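PDB 6O93: D-alanyl transferase DltD from Enterococcus faecalis, which probably takes part in the D-alanylation of lipoteichoic acid in the cell wall of Gram-positive bacteria. Local coordinates for residues F101-Q106 with G274-A279; F44-L49 with P105-K110. All coordinates share one frame; numbering follows the deposited sequence.

How the contacts relate
Followed from the N terminus, the chain first leaves strand 40-44 into the serine-bearing loop of F44-L49, then climbs through strand 69-73 and helix 80-90 to strand 98-102. Contact 2 closes the first circuit there, bringing P105-K110 back to F44-L49 after 55 intervening residues. Contact 1 opens from the same strand end and closes a far longer, largely helical excursion of 167 residues when helix 272-285 packs against F101-Q106. The two circuits therefore follow one another, overlapping at P105 and Q106. Adjacent strands join them directly, I102 N lying 2.7 Å from F44 O, and one sodium ion touches both.

Contact 1 (F101-Q106 with G274-A279); sequences FILSPQ and GDFQAA. With NA (sodium ion), chain K.
F276 reaches from helix 272-285 to the end of strand 98-102, where its ring meets two side chains of F101-Q106. L103 covers one face: CD2 of L103 lies 3.7 Å from CE1 of F276, in a CH-pi contact 22° off the ring normal and displaced toward the rim. The other methyl, CD1 of L103, reaches CZ of F276, so both branches of the leucine touch the ring. F101 comes to the same ring with its CE1 3.8 Å from CE1 of F276. The two rings meet obliquely, planes at 54° and centroids 5.6 Å apart. One turn further along the helix, CB of A279 approaches CE2 of F101 at 4.2 Å, which extends the apolar seam.

The CA-CB bond of F276 runs along the interface, but with CG opposite the backbone N (chi1 -179°) the ring extends across to F101 and L103. Beyond this shell, strand 289-294 pairs with F101 and L103 through backbone bonds and lends F292 to the surroundings of F276, while L323 of helix 309-324 also touches that ring. D275, beside F276, forms a salt bridge with R147.

Beyond the strand the chain runs on to S104, whose OG binds sodium at 2.9 Å. This is helix-on-sheet packing in the alpha/beta/alpha sandwich of an SGNH-hydrolase-like fold, with the metal site at the strand's C-terminal end.

Contact 2 (F44-L49 with P105-K110); sequences FGSSEL and PQWFVK. With NA (sodium ion), chain K; PO4 (phosphate ion), chain F.
The indole of W107 meets F44-L49 edge-on: S46 OG, S46 CB and the backbone carbon of G45 all lie at its rim, near the ring plane. NE1 of W107 gives a weak, bent hydrogen bond to OG of S46 (3.3 Å, 135°), and CZ2 passes 4.1 Å from C of G45. A phosphate oxygen, O1, also stands at this edge.

The accepting hydroxyl is already engaged. OG of S46, placed between its own backbone N and carbonyl carbon (chi1 51°), binds sodium at 2.8 Å. OE1 of E48 binds the same ion at 2.5 Å, whereas OE2 of E48 takes a nearly straight bond from N of S46 (2.7 Å, 172°) on its syn side, though tilted out of the carboxylate plane. The bent glutamate thus ties metal to backbone, and S104 and phosphate O4 supply further ligands. That O4 also accepts from N of S47 at 3.0 Å and from OG of S47 at 2.6 Å.

S47 is also hydrogen-bonded to H349, and with D346 the two may form a Ser-His-Asp triad. The phosphate, probably from crystallisation, lies beside a serine loop after strand 40-44, consistent with the active-site pocket of the SGNH hydrolase clan.

Contact 1 (F101-Q106 with G274-A279)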
ATOM      1  N   PHE A 101       0.599  -5.320   4.144  1.00 16.77           N
ATOM      2  CA  PHE A 101       1.302  -4.509   3.153  1.00 18.03           C
ATOM      3  C   PHE A 101       1.234  -5.232   1.816  1.00 19.10           C
ATOM      4  O   PHE A 101       1.814  -6.310   1.658  1.00 20.18           O
ATOM      5  CB  PHE A 101       2.754  -4.266   3.572  1.00 17.97           C
ATOM      6  CG  PHE A 101       3.417  -3.132   2.841  1.00 17.22           C
ATOM      7  CD1 PHE A 101       3.860  -3.292   1.537  1.00 17.47           C
ATOM      8  CD2 PHE A 101       3.606  -1.910   3.461  1.00 17.75           C
ATOM      9  CE1 PHE A 101       4.472  -2.251   0.865  1.00 18.46           C
ATOM     10  CE2 PHE A 101       4.218  -0.862   2.793  1.00 18.03           C
ATOM     11  CZ  PHE A 101       4.651  -1.035   1.494  1.00 18.48           C
ATOM     12  N   ILE A 102       0.533  -4.644   0.854  1.00 19.99           N
ATOM     13  CA  ILE A 102       0.344  -5.250  -0.457  1.00 21.51           C
ATOM     14  C   ILE A 102       1.341  -4.614  -1.416  1.00 21.76           C
ATOM     15  O   ILE A 102       1.209  -3.444  -1.790  1.00 20.62           O
ATOM     16  CB  ILE A 102      -1.099  -5.090  -0.950  1.00 23.15           C
ATOM     17  CG1 ILE A 102      -2.046  -5.839  -0.007  1.00 26.05           C
ATOM     18  CG2 ILE A 102      -1.233  -5.617  -2.376  1.00 23.58           C
ATOM     19  CD1 ILE A 102      -3.503  -5.599  -0.283  1.00 28.55           C
ATOM     20  N   LEU A 103       2.350  -5.385  -1.808  1.00 22.11           N
ATOM     21  CA  LEU A 103       3.324  -4.920  -2.778  1.00 22.68           C
ATOM     22  C   LEU A 103       2.741  -4.989  -4.184  1.00 24.18           C
ATOM     23  O   LEU A 103       1.882  -5.819  -4.487  1.00 26.37           O
ATOM     24  CB  LEU A 103       4.598  -5.759  -2.701  1.00 22.84           C
ATOM     25  CG  LEU A 103       5.530  -5.436  -1.532  1.00 23.36           C
ATOM     26  CD1 LEU A 103       6.320  -6.663  -1.105  1.00 24.70           C
ATOM     27  CD2 LEU A 103       6.473  -4.297  -1.905  1.00 22.54           C
ATOM     28  N   SER A 104       3.207  -4.086  -5.040  1.00 23.71           N
ATOM     29  CA  SER A 104       2.889  -4.126  -6.458  1.00 23.62           C
ATOM     30  C   SER A 104       4.198  -4.198  -7.229  1.00 21.99           C
ATOM     31  O   SER A 104       5.027  -3.280  -7.107  1.00 22.14           O
ATOM     32  CB  SER A 104       2.081  -2.897  -6.885  1.00 24.92           C
ATOM     33  OG  SER A 104       0.772  -2.925  -6.342  1.00 26.37           O
ATOM     34  N   PRO A 105       4.452  -5.250  -8.008  1.00 21.45           N
ATOM     35  CA  PRO A 105       5.683  -5.266  -8.815  1.00 20.44           C
ATOM     36  C   PRO A 105       5.825  -4.040  -9.691  1.00 19.91           C
ATOM     37  O   PRO A 105       6.950  -3.597  -9.959  1.00 19.26           O
ATOM     38  CB  PRO A 105       5.534  -6.542  -9.654  1.00 20.34           C
ATOM     39  CG  PRO A 105       4.588  -7.394  -8.896  1.00 20.63           C
ATOM     40  CD  PRO A 105       3.637  -6.457  -8.226  1.00 20.49           C
ATOM     41  N   GLN A 106       4.703  -3.470 -10.135  1.00 21.01           N
ATOM     42  CA  GLN A 106       4.737  -2.321 -11.029  1.00 22.34           C
ATOM     43  C   GLN A 106       5.304  -1.080 -10.353  1.00 20.12           C
ATOM     44  O   GLN A 106       5.671  -0.127 -11.046  1.00 20.30           O
ATOM     45  CB  GLN A 106       3.330  -2.028 -11.557  1.00 24.06           C
ATOM     46  CG  GLN A 106       2.694  -3.181 -12.329  1.00 26.11           C
ATOM     47  CD  GLN A 106       2.100  -4.249 -11.421  1.00 27.04           C
ATOM     48  OE1 GLN A 106       1.966  -4.052 -10.211  1.00 27.07           O
ATOM     49  NE2 GLN A 106       1.748  -5.390 -12.002  1.00 26.52           N
ATOM     50  N   GLY A 274      14.777   1.032  -2.326  1.00 18.24           N
ATOM     51  CA  GLY A 274      15.171   1.886  -1.218  1.00 18.74           C
ATOM     52  C   GLY A 274      13.981   2.499  -0.503  1.00 18.65           C
ATOM     53  O   GLY A 274      13.948   2.555   0.730  1.00 19.82           O
ATOM     54  N   ASP A 275      12.990   2.972  -1.263  1.00 17.64           N
ATOM     55  CA  ASP A 275      11.791   3.529  -0.645  1.00 18.10           C
ATOM     56  C   ASP A 275      11.046   2.462   0.144  1.00 17.79           C
ATOM     57  O   ASP A 275      10.478   2.742   1.208  1.00 16.25           O
ATOM     58  CB  ASP A 275      10.882   4.139  -1.711  1.00 17.21           C
ATOM     59  CG  ASP A 275      11.526   5.302  -2.430  1.00 18.12           C
ATOM     60  OD1 ASP A 275      12.623   5.732  -2.014  1.00 18.60           O
ATOM     61  OD2 ASP A 275      10.933   5.787  -3.416  1.00 19.01           O
ATOM     62  N   PHE A 276      11.036   1.230  -0.369  1.00 17.44           N
ATOM     63  CA  PHE A 276      10.446   0.117   0.366  1.00 16.61           C
ATOM     64  C   PHE A 276      11.185  -0.120   1.674  1.00 17.02           C
ATOM     65  O   PHE A 276      10.565  -0.402   2.706  1.00 16.54           O
ATOM     66  CB  PHE A 276      10.464  -1.134  -0.509  1.00 16.83           C
ATOM     67  CG  PHE A 276       9.867  -2.344   0.143  1.00 17.88           C
ATOM     68  CD1 PHE A 276       8.605  -2.293   0.710  1.00 18.14           C
ATOM     69  CD2 PHE A 276      10.559  -3.541   0.166  1.00 18.53           C
ATOM     70  CE1 PHE A 276       8.053  -3.410   1.302  1.00 17.80           C
ATOM     71  CE2 PHE A 276      10.006  -4.664   0.754  1.00 19.11           C
ATOM     72  CZ  PHE A 276       8.753  -4.596   1.322  1.00 18.45           C
ATOM     73  N   GLN A 277      12.515  -0.006   1.651  1.00 17.63           N
ATOM     74  CA  GLN A 277      13.291  -0.125   2.880  1.00 17.28           C
ATOM     75  C   GLN A 277      12.865   0.923   3.899  1.00 17.02           C
ATOM     76  O   GLN A 277      12.833   0.651   5.105  1.00 17.95           O
ATOM     77  CB  GLN A 277      14.782   0.003   2.568  1.00 17.84           C
ATOM     78  CG  GLN A 277      15.692  -0.124   3.782  1.00 19.00           C
ATOM     79  CD  GLN A 277      15.599  -1.490   4.436  1.00 18.74           C
ATOM     80  OE1 GLN A 277      14.921  -2.386   3.934  1.00 17.60           O
ATOM     81  NE2 GLN A 277      16.286  -1.656   5.559  1.00 20.11           N
ATOM     82  N   ALA A 278      12.538   2.131   3.434  1.00 16.23           N
ATOM     83  CA  ALA A 278      12.094   3.173   4.353  1.00 16.40           C
ATOM     84  C   ALA A 278      10.832   2.747   5.091  1.00 16.94           C
ATOM     85  O   ALA A 278      10.707   2.967   6.301  1.00 16.27           O
ATOM     86  CB  ALA A 278      11.861   4.479   3.595  1.00 16.03           C
ATOM     87  N   ALA A 279       9.886   2.130   4.380  1.00 17.22           N
ATOM     88  CA  ALA A 279       8.670   1.653   5.027  1.00 18.36           C
ATOM     89  C   ALA A 279       8.973   0.516   5.994  1.00 18.11           C
ATOM     90  O   ALA A 279       8.363   0.427   7.066  1.00 19.26           O
ATOM     91  CB  ALA A 279       7.657   1.208   3.973  1.00 18.19           C
TER
HETATM   92 NA    NA K 510      -1.509  -1.716  -7.720  1.00 45.55          NA

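Contact 2 (F44-L49 with P105-K110)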
ATOM      1  N   PHE A  44      -1.882  -1.349   3.794  1.00 17.94           N
ATOM      2  CA  PHE A  44      -1.085  -0.460   2.960  1.00 17.99           C
ATOM      3  C   PHE A  44      -0.973  -1.052   1.559  1.00 20.04           C
ATOM      4  O   PHE A  44      -0.491  -2.178   1.391  1.00 21.05           O
ATOM      5  CB  PHE A  44       0.301  -0.251   3.566  1.00 17.42           C
ATOM      6  CG  PHE A  44       0.276   0.273   4.975  1.00 18.46           C
ATOM      7  CD1 PHE A  44       0.035   1.615   5.226  1.00 17.40           C
ATOM      8  CD2 PHE A  44       0.501  -0.576   6.048  1.00 18.68           C
ATOM      9  CE1 PHE A  44       0.016   2.100   6.522  1.00 16.88           C
ATOM     10  CE2 PHE A  44       0.485  -0.095   7.347  1.00 17.97           C
ATOM     11  CZ  PHE A  44       0.240   1.245   7.584  1.00 17.39           C
ATOM     12  N   GLY A  45      -1.420  -0.298   0.558  1.00 19.63           N
ATOM     13  CA  GLY A  45      -1.364  -0.754  -0.818  1.00 18.94           C
ATOM     14  C   GLY A  45      -1.593   0.376  -1.800  1.00 17.48           C
ATOM     15  O   GLY A  45      -1.274   1.531  -1.505  1.00 16.53           O
ATOM     16  N   SER A  46      -2.148   0.058  -2.970  1.00 17.00           N
ATOM     17  CA  SER A  46      -2.451   1.079  -3.965  1.00 17.39           C
ATOM     18  C   SER A  46      -3.793   0.778  -4.632  1.00 17.86           C
ATOM     19  O   SER A  46      -4.758   0.436  -3.940  1.00 18.80           O
ATOM     20  CB  SER A  46      -1.300   1.186  -4.976  1.00 18.02           C
ATOM     21  OG  SER A  46      -0.938  -0.073  -5.514  1.00 19.95           O
ATOM     22  N   SER A  47      -3.883   0.905  -5.963  1.00 17.23           N
ATOM     23  CA  SER A  47      -5.186   0.890  -6.621  1.00 18.18           C
ATOM     24  C   SER A  47      -5.901  -0.452  -6.499  1.00 18.91           C
ATOM     25  O   SER A  47      -7.129  -0.499  -6.638  1.00 19.05           O
ATOM     26  CB  SER A  47      -5.039   1.261  -8.100  1.00 20.04           C
ATOM     27  OG  SER A  47      -4.209   0.342  -8.791  1.00 21.29           O
ATOM     28  N   GLU A  48      -5.176  -1.540  -6.242  1.00 19.41           N
ATOM     29  CA  GLU A  48      -5.825  -2.843  -6.138  1.00 19.88           C
ATOM     30  C   GLU A  48      -6.795  -2.911  -4.965  1.00 19.54           C
ATOM     31  O   GLU A  48      -7.718  -3.733  -4.985  1.00 19.21           O
ATOM     32  CB  GLU A  48      -4.775  -3.951  -6.015  1.00 20.62           C
ATOM     33  CG  GLU A  48      -4.003  -3.984  -4.693  1.00 20.82           C
ATOM     34  CD  GLU A  48      -2.985  -2.868  -4.567  1.00 21.25           C
ATOM     35  OE1 GLU A  48      -2.652  -2.240  -5.596  1.00 22.07           O
ATOM     36  OE2 GLU A  48      -2.517  -2.620  -3.436  1.00 20.47           O
ATOM     37  N   LEU A  49      -6.611  -2.066  -3.949  1.00 18.97           N
ATOM     38  CA  LEU A  49      -7.475  -2.094  -2.775  1.00 18.18           C
ATOM     39  C   LEU A  49      -8.937  -1.820  -3.112  1.00 19.20           C
ATOM     40  O   LEU A  49      -9.821  -2.243  -2.360  1.00 19.00           O
ATOM     41  CB  LEU A  49      -6.988  -1.073  -1.744  1.00 16.97           C
ATOM     42  CG  LEU A  49      -5.590  -1.310  -1.166  1.00 17.07           C
ATOM     43  CD1 LEU A  49      -5.198  -0.173  -0.239  1.00 17.69           C
ATOM     44  CD2 LEU A  49      -5.520  -2.639  -0.430  1.00 17.42           C
ATOM     45  N   PRO A 105       4.452  -5.250  -8.008  1.00 21.45           N
ATOM     46  CA  PRO A 105       5.683  -5.266  -8.815  1.00 20.44           C
ATOM     47  C   PRO A 105       5.825  -4.040  -9.691  1.00 19.91           C
ATOM     48  O   PRO A 105       6.950  -3.597  -9.959  1.00 19.26           O
ATOM     49  CB  PRO A 105       5.534  -6.542  -9.654  1.00 20.34           C
ATOM     50  CG  PRO A 105       4.588  -7.394  -8.896  1.00 20.63           C
ATOM     51  CD  PRO A 105       3.637  -6.457  -8.226  1.00 20.49           C
ATOM     52  N   GLN A 106       4.703  -3.470 -10.135  1.00 21.01           N
ATOM     53  CA  GLN A 106       4.737  -2.321 -11.029  1.00 22.34           C
ATOM     54  C   GLN A 106       5.304  -1.080 -10.353  1.00 20.12           C
ATOM     55  O   GLN A 106       5.671  -0.127 -11.046  1.00 20.30           O
ATOM     56  CB  GLN A 106       3.330  -2.028 -11.557  1.00 24.06           C
ATOM     57  CG  GLN A 106       2.694  -3.181 -12.329  1.00 26.11           C
ATOM     58  CD  GLN A 106       2.100  -4.249 -11.421  1.00 27.04           C
ATOM     59  OE1 GLN A 106       1.966  -4.052 -10.211  1.00 27.07           O
ATOM     60  NE2 GLN A 106       1.748  -5.390 -12.002  1.00 26.52           N
ATOM     61  N   TRP A 107       5.379  -1.070  -9.020  1.00 19.19           N
ATOM     62  CA  TRP A 107       6.005   0.045  -8.317  1.00 19.47           C
ATOM     63  C   TRP A 107       7.478   0.182  -8.677  1.00 18.84           C
ATOM     64  O   TRP A 107       8.008   1.299  -8.718  1.00 18.86           O
ATOM     65  CB  TRP A 107       5.885  -0.143  -6.805  1.00 19.98           C
ATOM     66  CG  TRP A 107       4.518   0.049  -6.235  1.00 20.32           C
ATOM     67  CD1 TRP A 107       3.382   0.399  -6.905  1.00 20.74           C
ATOM     68  CD2 TRP A 107       4.147  -0.092  -4.861  1.00 18.65           C
ATOM     69  NE1 TRP A 107       2.325   0.482  -6.028  1.00 19.51           N
ATOM     70  CE2 TRP A 107       2.772   0.186  -4.768  1.00 18.97           C
ATOM     71  CE3 TRP A 107       4.851  -0.426  -3.698  1.00 18.83           C
ATOM     72  CZ2 TRP A 107       2.083   0.139  -3.557  1.00 18.81           C
ATOM     73  CZ3 TRP A 107       4.167  -0.471  -2.499  1.00 18.95           C
ATOM     74  CH2 TRP A 107       2.796  -0.191  -2.437  1.00 18.70           C
ATOM     75  N   PHE A 108       8.153  -0.936  -8.928  1.00 18.26           N
ATOM     76  CA  PHE A 108       9.613  -0.975  -8.975  1.00 17.75           C
ATOM     77  C   PHE A 108      10.115  -0.721 -10.395  1.00 18.36           C
ATOM     78  O   PHE A 108      10.853  -1.510 -10.984  1.00 19.26           O
ATOM     79  CB  PHE A 108      10.108  -2.311  -8.425  1.00 17.35           C
ATOM     80  CG  PHE A 108       9.744  -2.533  -6.982  1.00 16.67           C
ATOM     81  CD1 PHE A 108       8.462  -2.930  -6.628  1.00 16.87           C
ATOM     82  CD2 PHE A 108      10.675  -2.329  -5.977  1.00 17.22           C
ATOM     83  CE1 PHE A 108       8.120  -3.122  -5.303  1.00 16.12           C
ATOM     84  CE2 PHE A 108      10.339  -2.522  -4.648  1.00 16.96           C
ATOM     85  CZ  PHE A 108       9.058  -2.916  -4.311  1.00 16.44           C
ATOM     86  N   VAL A 109       9.708   0.426 -10.937  1.00 19.20           N
ATOM     87  CA  VAL A 109      10.163   0.831 -12.261  1.00 20.52           C
ATOM     88  C   VAL A 109      11.546   1.470 -12.164  1.00 20.77           C
ATOM     89  O   VAL A 109      12.022   1.838 -11.085  1.00 19.64           O
ATOM     90  CB  VAL A 109       9.154   1.779 -12.934  1.00 21.72           C
ATOM     91  CG1 VAL A 109       7.876   1.023 -13.283  1.00 21.90           C
ATOM     92  CG2 VAL A 109       8.841   2.974 -12.034  1.00 20.68           C
ATOM     93  N   LYS A 110      12.196   1.598 -13.324  1.00 23.64           N
ATOM     94  CA  LYS A 110      13.594   2.017 -13.369  1.00 25.18           C
ATOM     95  C   LYS A 110      13.813   3.339 -12.641  1.00 24.37           C
ATOM     96  O   LYS A 110      14.788   3.490 -11.896  1.00 22.98           O
ATOM     97  CB  LYS A 110      14.054   2.125 -14.825  1.00 27.85           C
ATOM     98  CG  LYS A 110      15.514   2.533 -14.987  1.00 30.95           C
ATOM     99  CD  LYS A 110      15.924   2.588 -16.454  1.00 34.01           C
ATOM    100  CE  LYS A 110      17.384   2.991 -16.611  1.00 36.61           C
ATOM    101  NZ  LYS A 110      17.811   2.992 -18.037  1.00 40.09           N
TER
HETATM  102 NA    NA K 510      -1.509  -1.716  -7.720  1.00 45.55          NA
HETATM  103  P   PO4 F 505      -0.594   1.650  -8.823  1.00 52.63           P
HETATM  104  O1  PO4 F 505       0.168   2.625  -7.956  1.00 51.99           O
HETATM  105  O2  PO4 F 505       0.305   0.488  -9.180  1.00 53.62           O
HETATM  106  O3  PO4 F 505      -1.051   2.341 -10.086  1.00 53.22           O
HETATM  107  O4  PO4 F 505      -1.801   1.139  -8.074  1.00 51.96           O